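PDB 6CGK: effector protein Lem4 (lpg1101) from Legionella pneumophila subsp. pneumophila, which acts as a membrane-associated protein tyrosine phosphatase through the haloacid dehalogenase (HAD) domain held in this chain, and may also bind small GTPases. Local coordinates for residues N124-G127 and P128-K132; A135-S138 and H139-P143; I152-D156 and E157-E161. The protein carries 1 engineered substitution. All coordinates share one frame; numbering follows the deposited sequence.

Interaction 1. Residues N124-G127 and P128-K132. With PO4 (phosphate ion), chain B.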
loop_
_atom_site.group_PDB
_atom_site.type_symbol
_atom_site.label_atom_id
_atom_site.label_comp_id
_atom_site.label_asym_id
_atom_site.label_seq_id
_atom_site.Cartn_x
_atom_site.Cartn_y
_atom_site.Cartn_z
ATOM N N ASN A 124 5.496 -3.941 22.271
ATOM C CA ASN A 124 4.154 -3.896 22.844
ATOM C C ASN A 124 3.360 -2.676 22.417
ATOM O O ASN A 124 2.210 -2.540 22.845
ATOM C CB ASN A 124 4.205 -3.905 24.371
ATOM C CG ASN A 124 5.001 -5.055 24.920
ATOM O OD1 ASN A 124 5.195 -6.070 24.247
ATOM N ND2 ASN A 124 5.472 -4.909 26.155
ATOM N N THR A 125 3.937 -1.771 21.633
ATOM C CA THR A 125 3.213 -0.595 21.167
ATOM C C THR A 125 2.453 -0.946 19.896
ATOM O O THR A 125 3.031 -1.489 18.950
ATOM C CB THR A 125 4.161 0.579 20.908
ATOM O OG1 THR A 125 4.578 1.144 22.158
ATOM C CG2 THR A 125 3.451 1.645 20.100
ATOM N N ILE A 126 1.162 -0.647 19.883
ATOM C CA ILE A 126 0.311 -0.989 18.752
ATOM C C ILE A 126 0.507 0.036 17.646
ATOM O O ILE A 126 0.504 1.244 17.902
ATOM C CB ILE A 126 -1.163 -1.060 19.185
ATOM C CG1 ILE A 126 -1.398 -2.296 20.037
ATOM C CG2 ILE A 126 -2.091 -1.048 17.963
ATOM C CD1 ILE A 126 -2.792 -2.271 20.682
ATOM N N GLY A 127 0.624 -0.440 16.410
ATOM C CA GLY A 127 0.777 0.443 15.267
ATOM C C GLY A 127 -0.494 0.622 14.458
ATOM O O GLY A 127 -1.458 -0.136 14.583
ATOM N N PRO A 128 -0.508 1.625 13.577
ATOM C CA PRO A 128 -1.777 1.976 12.916
ATOM C C PRO A 128 -2.263 0.912 11.952
ATOM O O PRO A 128 -3.480 0.787 11.751
ATOM C CB PRO A 128 -1.448 3.288 12.188
ATOM C CG PRO A 128 0.066 3.257 11.997
ATOM C CD PRO A 128 0.569 2.578 13.278
ATOM N N GLY A 129 -1.359 0.146 11.339
ATOM C CA GLY A 129 -1.821 -0.854 10.399
ATOM C C GLY A 129 -2.455 -2.061 11.050
ATOM O O GLY A 129 -2.977 -2.926 10.340
ATOM N N GLU A 130 -2.403 -2.141 12.380
ATOM C CA GLU A 130 -3.044 -3.224 13.116
ATOM C C GLU A 130 -4.548 -3.033 13.223
ATOM O O GLU A 130 -5.242 -3.941 13.677
ATOM C CB GLU A 130 -2.421 -3.349 14.504
ATOM C CG GLU A 130 -0.901 -3.653 14.425
ATOM C CD GLU A 130 -0.255 -3.952 15.767
ATOM O OE1 GLU A 130 -0.700 -4.880 16.500
ATOM O OE2 GLU A 130 0.713 -3.251 16.117
ATOM N N ASP A 131 -5.076 -1.874 12.817
ATOM C CA ASP A 131 -6.514 -1.605 12.921
ATOM C C ASP A 131 -6.831 -0.832 11.646
ATOM O O ASP A 131 -6.695 0.391 11.642
ATOM C CB ASP A 131 -6.842 -0.810 14.178
ATOM C CG ASP A 131 -8.349 -0.637 14.405
ATOM O OD1 ASP A 131 -9.130 -0.703 13.432
ATOM O OD2 ASP A 131 -8.770 -0.439 15.575
ATOM N N LYS A 132 -7.153 -1.561 10.561
ATOM C CA LYS A 132 -7.261 -0.931 9.238
ATOM C C LYS A 132 -8.394 0.083 9.203
ATOM O O LYS A 132 -8.287 1.128 8.545
ATOM C CB LYS A 132 -7.516 -1.977 8.145
ATOM C CG LYS A 132 -6.589 -3.176 8.084
ATOM C CD LYS A 132 -5.167 -2.800 7.849
ATOM C CE LYS A 132 -4.267 -4.056 7.763
ATOM N NZ LYS A 132 -4.599 -4.972 6.616
HETATM P P PO4 B . -1.038 -7.253 5.556
HETATM O O1 PO4 B . -0.123 -6.345 4.752
HETATM O O2 PO4 B . -1.930 -6.507 6.543
HETATM O O3 PO4 B . -0.136 -8.207 6.325
HETATM O O4 PO4 B . -1.868 -8.111 4.624
#

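Interaction 2. Residues A135-S138 and H139-P143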
loop_
_atom_site.group_PDB
_atom_site.type_symbol
_atom_site.label_atom_id
_atom_site.label_comp_id
_atom_site.label_asym_id
_atom_site.label_seq_id
_atom_site.Cartn_x
_atom_site.Cartn_y
_atom_site.Cartn_z
ATOM N N ALA A 135 -7.131 3.111 10.874
ATOM C CA ALA A 135 -6.080 3.724 10.046
ATOM C C ALA A 135 -6.685 4.611 8.962
ATOM O O ALA A 135 -6.225 5.742 8.730
ATOM C CB ALA A 135 -5.211 2.630 9.400
ATOM N N VAL A 136 -7.718 4.110 8.284
ATOM C CA VAL A 136 -8.377 4.903 7.247
ATOM C C VAL A 136 -9.088 6.098 7.855
ATOM O O VAL A 136 -9.023 7.207 7.315
ATOM C CB VAL A 136 -9.350 4.037 6.417
ATOM C CG1 VAL A 136 -10.243 4.953 5.539
ATOM C CG2 VAL A 136 -8.555 3.020 5.547
ATOM N N VAL A 137 -9.795 5.895 8.974
ATOM C CA VAL A 137 -10.497 7.015 9.591
ATOM C C VAL A 137 -9.505 8.098 9.981
ATOM O O VAL A 137 -9.708 9.284 9.691
ATOM C CB VAL A 137 -11.322 6.541 10.798
ATOM C CG1 VAL A 137 -11.832 7.745 11.581
ATOM C CG2 VAL A 137 -12.475 5.654 10.325
ATOM N N SER A 138 -8.392 7.702 10.607
ATOM C CA SER A 138 -7.378 8.674 11.008
ATOM C C SER A 138 -6.797 9.393 9.802
ATOM O O SER A 138 -6.565 10.611 9.848
ATOM C CB SER A 138 -6.259 7.994 11.785
ATOM O OG SER A 138 -6.752 7.513 13.034
ATOM N N HIS A 139 -6.530 8.655 8.725
ATOM C CA HIS A 139 -5.960 9.309 7.554
ATOM C C HIS A 139 -6.940 10.297 6.944
ATOM O O HIS A 139 -6.553 11.422 6.597
ATOM C CB HIS A 139 -5.530 8.305 6.497
ATOM C CG HIS A 139 -4.627 8.917 5.478
ATOM N ND1 HIS A 139 -3.313 9.225 5.757
ATOM C CD2 HIS A 139 -4.872 9.397 4.239
ATOM C CE1 HIS A 139 -2.773 9.822 4.710
ATOM N NE2 HIS A 139 -3.700 9.946 3.778
ATOM N N GLU A 140 -8.209 9.904 6.799
ATOM C CA GLU A 140 -9.186 10.827 6.211
ATOM C C GLU A 140 -9.352 12.082 7.050
ATOM O O GLU A 140 -9.693 13.151 6.518
ATOM C CB GLU A 140 -10.536 10.124 6.030
ATOM C CG GLU A 140 -10.489 8.996 4.981
ATOM C CD GLU A 140 -10.179 9.514 3.563
ATOM O OE1 GLU A 140 -10.522 10.679 3.230
ATOM O OE2 GLU A 140 -9.599 8.742 2.774
ATOM N N GLU A 141 -9.109 11.988 8.350
ATOM C CA GLU A 141 -9.305 13.136 9.224
ATOM C C GLU A 141 -8.132 14.106 9.214
ATOM O O GLU A 141 -8.252 15.190 9.792
ATOM C CB GLU A 141 -9.596 12.655 10.646
ATOM C CG GLU A 141 -10.994 12.097 10.774
ATOM C CD GLU A 141 -11.293 11.533 12.156
ATOM O OE1 GLU A 141 -10.403 11.582 13.026
ATOM O OE2 GLU A 141 -12.413 11.029 12.360
ATOM N N LYS A 142 -7.025 13.764 8.555
ATOM C CA LYS A 142 -5.937 14.723 8.401
ATOM C C LYS A 142 -6.455 15.961 7.664
ATOM O O LYS A 142 -7.278 15.839 6.751
ATOM C CB LYS A 142 -4.767 14.092 7.644
ATOM C CG LYS A 142 -4.118 12.926 8.398
ATOM C CD LYS A 142 -2.961 12.339 7.579
ATOM C CE LYS A 142 -1.622 12.660 8.214
ATOM N NZ LYS A 142 -0.602 12.913 7.161
ATOM N N PRO A 143 -6.012 17.162 8.038
ATOM C CA PRO A 143 -6.625 18.371 7.467
ATOM C C PRO A 143 -6.383 18.557 5.973
ATOM O O PRO A 143 -7.127 19.323 5.337
ATOM C CB PRO A 143 -5.985 19.505 8.282
ATOM C CG PRO A 143 -4.664 18.971 8.662
ATOM C CD PRO A 143 -4.881 17.494 8.919
#

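Interaction 3. Residues I152-D156 and E157-E161. With MG (magnesium ion), chain C.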
loop_
_atom_site.group_PDB
_atom_site.type_symbol
_atom_site.label_atom_id
_atom_site.label_comp_id
_atom_site.label_asym_id
_atom_site.label_seq_id
_atom_site.Cartn_x
_atom_site.Cartn_y
_atom_site.Cartn_z
ATOM N N ILE A 152 -9.192 1.064 -3.149
ATOM C CA ILE A 152 -8.819 0.192 -2.033
ATOM C C ILE A 152 -8.618 -1.196 -2.591
ATOM O O ILE A 152 -9.534 -1.746 -3.215
ATOM C CB ILE A 152 -9.900 0.136 -0.942
ATOM C CG1 ILE A 152 -10.153 1.511 -0.335
ATOM C CG2 ILE A 152 -9.545 -0.937 0.114
ATOM C CD1 ILE A 152 -11.336 1.488 0.661
ATOM N N CYS A 153 -7.439 -1.764 -2.355
ATOM C CA CYS A 153 -7.132 -3.140 -2.730
ATOM C C CYS A 153 -6.710 -3.933 -1.501
ATOM O O CYS A 153 -5.807 -3.515 -0.764
ATOM C CB CYS A 153 -6.021 -3.188 -3.779
ATOM S SG CYS A 153 -6.513 -2.382 -5.295
ATOM N N ASP A 154 -7.364 -5.077 -1.279
ATOM C CA ASP A 154 -6.994 -5.974 -0.194
ATOM C C ASP A 154 -7.281 -7.406 -0.622
ATOM O O ASP A 154 -8.276 -7.667 -1.300
ATOM C CB ASP A 154 -7.760 -5.627 1.086
ATOM C CG ASP A 154 -7.035 -6.052 2.339
ATOM O OD1 ASP A 154 -6.491 -7.172 2.375
ATOM O OD2 ASP A 154 -7.016 -5.258 3.301
ATOM N N ASP A 155 -6.402 -8.328 -0.232
ATOM C CA ASP A 155 -6.651 -9.743 -0.495
ATOM C C ASP A 155 -7.507 -10.404 0.583
ATOM O O ASP A 155 -7.996 -11.521 0.374
ATOM C CB ASP A 155 -5.340 -10.501 -0.610
ATOM C CG ASP A 155 -4.537 -10.444 0.670
ATOM O OD1 ASP A 155 -4.296 -9.317 1.129
ATOM O OD2 ASP A 155 -4.163 -11.508 1.215
ATOM N N ASP A 156 -7.659 -9.767 1.739
ATOM C CA ASP A 156 -8.513 -10.263 2.807
ATOM C C ASP A 156 -9.823 -9.481 2.716
ATOM O O ASP A 156 -9.844 -8.265 2.945
ATOM C CB ASP A 156 -7.824 -10.094 4.161
ATOM C CG ASP A 156 -8.529 -10.842 5.282
ATOM O OD1 ASP A 156 -9.773 -10.901 5.264
ATOM O OD2 ASP A 156 -7.838 -11.369 6.182
ATOM N N GLU A 157 -10.906 -10.163 2.323
ATOM C CA GLU A 157 -12.166 -9.452 2.087
ATOM C C GLU A 157 -12.595 -8.675 3.324
ATOM O O GLU A 157 -13.048 -7.528 3.227
ATOM C CB GLU A 157 -13.264 -10.429 1.669
ATOM C CG GLU A 157 -14.548 -9.750 1.215
ATOM C CD GLU A 157 -15.674 -10.738 0.977
ATOM O OE1 GLU A 157 -15.476 -11.942 1.249
ATOM O OE2 GLU A 157 -16.755 -10.314 0.520
ATOM N N VAL A 158 -12.440 -9.286 4.496
ATOM C CA VAL A 158 -12.782 -8.639 5.759
ATOM C C VAL A 158 -11.959 -7.373 5.952
ATOM O O VAL A 158 -12.502 -6.293 6.217
ATOM C CB VAL A 158 -12.573 -9.625 6.919
ATOM C CG1 VAL A 158 -12.723 -8.922 8.250
ATOM C CG2 VAL A 158 -13.542 -10.755 6.782
ATOM N N ASP A 159 -10.636 -7.505 5.871
ATOM C CA ASP A 159 -9.754 -6.346 5.943
ATOM C C ASP A 159 -10.178 -5.281 4.958
ATOM O O ASP A 159 -10.175 -4.088 5.279
ATOM C CB ASP A 159 -8.314 -6.752 5.628
ATOM C CG ASP A 159 -7.561 -7.193 6.839
ATOM O OD1 ASP A 159 -8.092 -8.058 7.571
ATOM O OD2 ASP A 159 -6.449 -6.665 7.051
ATOM N N GLY A 160 -10.502 -5.694 3.732
ATOM C CA GLY A 160 -10.864 -4.725 2.719
ATOM C C GLY A 160 -12.102 -3.952 3.115
ATOM O O GLY A 160 -12.157 -2.728 2.968
ATOM N N GLU A 161 -13.099 -4.657 3.656
ATOM C CA GLU A 161 -14.296 -3.991 4.140
ATOM C C GLU A 161 -13.990 -3.118 5.342
ATOM O O GLU A 161 -14.637 -2.085 5.530
ATOM C CB GLU A 161 -15.359 -5.033 4.461
ATOM C CG GLU A 161 -15.834 -5.714 3.203
ATOM C CD GLU A 161 -16.854 -6.785 3.463
ATOM O OE1 GLU A 161 -16.972 -7.236 4.628
ATOM O OE2 GLU A 161 -17.537 -7.174 2.492
HETATM MG MG MG C . -2.961 -8.840 2.908
HETATM O O HOH W 1 -4.661 -8.427 4.037
HETATM O O HOH W 2 -2.932 -10.780 3.568
HETATM O O HOH W 3 -10.679 -12.779 2.751
#

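Interaction 1. Residues N124-G127 and P128-K132
The carboxylate of E130 folds back onto the backbone of G127, where OE2 takes the G127 N-H in an almost straight bond (N to OE2 2.8 Å, 174° at the hydrogen). The amide comes in from above the carboxylate plane, 45° out of it. The torsions explain the reach: CG stands beside the backbone N (chi1 -60°) and the chain beyond it is extended, which carries the carboxylate back along I126-G127. On the way, E130 CB lies 3.4 Å from G127 O, and E130 OE2 settles 3.5 Å from I126 CA with the I126 CG2 methyl close by.

A second bond runs in the reverse sense, from E130 N to G127 O (3.1 Å), and closes a type I beta-turn over P128 and G129. E130 therefore grips G127 by both its backbone and its side chain. OE2 also accepts from G121 N, tying the turn to the chain that leaves strand 116-118.

One residue on, D131 N is bonded to P128 O at 3.3 Å, adding a second, overlapping turn, and D131 N-caps helix 132-140 by accepting K134 N on OD1. K132, the next residue, opens the helix. Its chain, bent at chi2 and chi4, brings NZ to within 3.1 Å of phosphate O2 in a hydrogen bond, while a salt bridge to D159 steadies the ammonium. A lysine at this point, held by an acidic residue and facing the phosphate, fits the motif III lysine of HAD phosphatases.

Interaction 2. Residues A135-S138 and H139-P143
V137 holds CG1 trans to its backbone N (chi1 169°), and E141, one turn later, swings CG beside its own N (chi1 -74°) with an extended chain beyond, a combination that lays the two side chains alongside each other in the same direction. This is i to i+4 packing near the C-terminal end of helix 132-140, one of the helices flanking the parallel sheet of the Rossmann-like HAD core. The V137 CG1 methyl meets E141 OE2 at 3.4 Å. V136 and E140 form a similar pair on the inner face, CG1 against CG at 4.1 Å; there a bend at chi2 turns the E140 carboxylate toward R150, R172 and the Y21 hydroxyl, so that a buried acid is met by two salt bridges and a hydrogen bond.

V136 also packs on I93 of the sheet and on M163 and L167 of helix 157-169, while the H139 ring reaches Y118 OH through ND1. The turn thus wedges between sheet and neighbouring helix on one side, with S138 and E141 on the exposed side.

The helical bonding gives way at E141. E140 N to V136 O is short and nearly straight (2.9 Å), whereas E141 N bends to 137° at V137 O and has a weak second acceptor in S138 O. Beyond it, K142 N turns to H139 O, three residues back, at 3.1 Å.

Interaction 3. Residues I152-D156 and E157-E161
D154 projects from the end of strand 150-154 onto D159 and G160 in the first turn of helix 157-169, the strand-to-helix corner of a beta-alpha-beta unit that carries the acidic motif IV of HAD phosphatases. Its CB rests 3.6 Å from G160 CA, where the absence of a side chain lets strand and helix come close. CG, trans to the backbone N (chi1 -154°), lies against D159 CB. At the tip the oxygens part company. OD1 accepts D156 N at 2.9 Å from above the carboxylate plane, which closes an Asx turn, and it also takes a hydrogen from water 1, a ligand of the magnesium ion. OD2 presses on D159 CB at 3.1 Å, and its distance to D159 OD2 is 4.0 Å with the two carboxylate planes 74° apart. The closeness of these acids is probably offset by the salt bridges from D159 to K132 and R95.

D154 thus reaches the metal through water, whereas D155 binds it directly: OD1 sits 2.3 Å from magnesium, and OD2 accepts from water 2, another metal ligand. The engineered N23 through OD1, D25 through its carbonyl oxygen and phosphate O4 complete six-fold coordination.

D156, fixed by the Asx turn, is the N-cap of the helix. Its OD1 accepts weakly from V158 N, and water 3 spans OD1 and E157 N, serving the first helical amide, which the carboxylate does not bond. The helix proper starts with G160 N bonded to D156 O at 2.8 Å, nearly along the C=O axis (C=O...N angle 166°).

All three are local turns at helix ends, each partly buried. Interactions 1 and 3 each cap a helix N-terminus with an aspartate and converge on the catalytic pocket, joined by the K132-D159 bridge. Interaction 2 lies along the helix that interaction 1 starts; the two touch where P128 O packs on A135 CB, but interactions 2 and 3 stay about 6 Å apart at their nearest atoms. Interaction 1, gripped by one glutamate, is exposed at T125, I126 and P128 but buried at G127 and K132. Interaction 2 mixes buried valine packing with charged ends. Interaction 3 crowds acids round metal and water, buried at D154, D159 and G160, with E157 and V158 exposed.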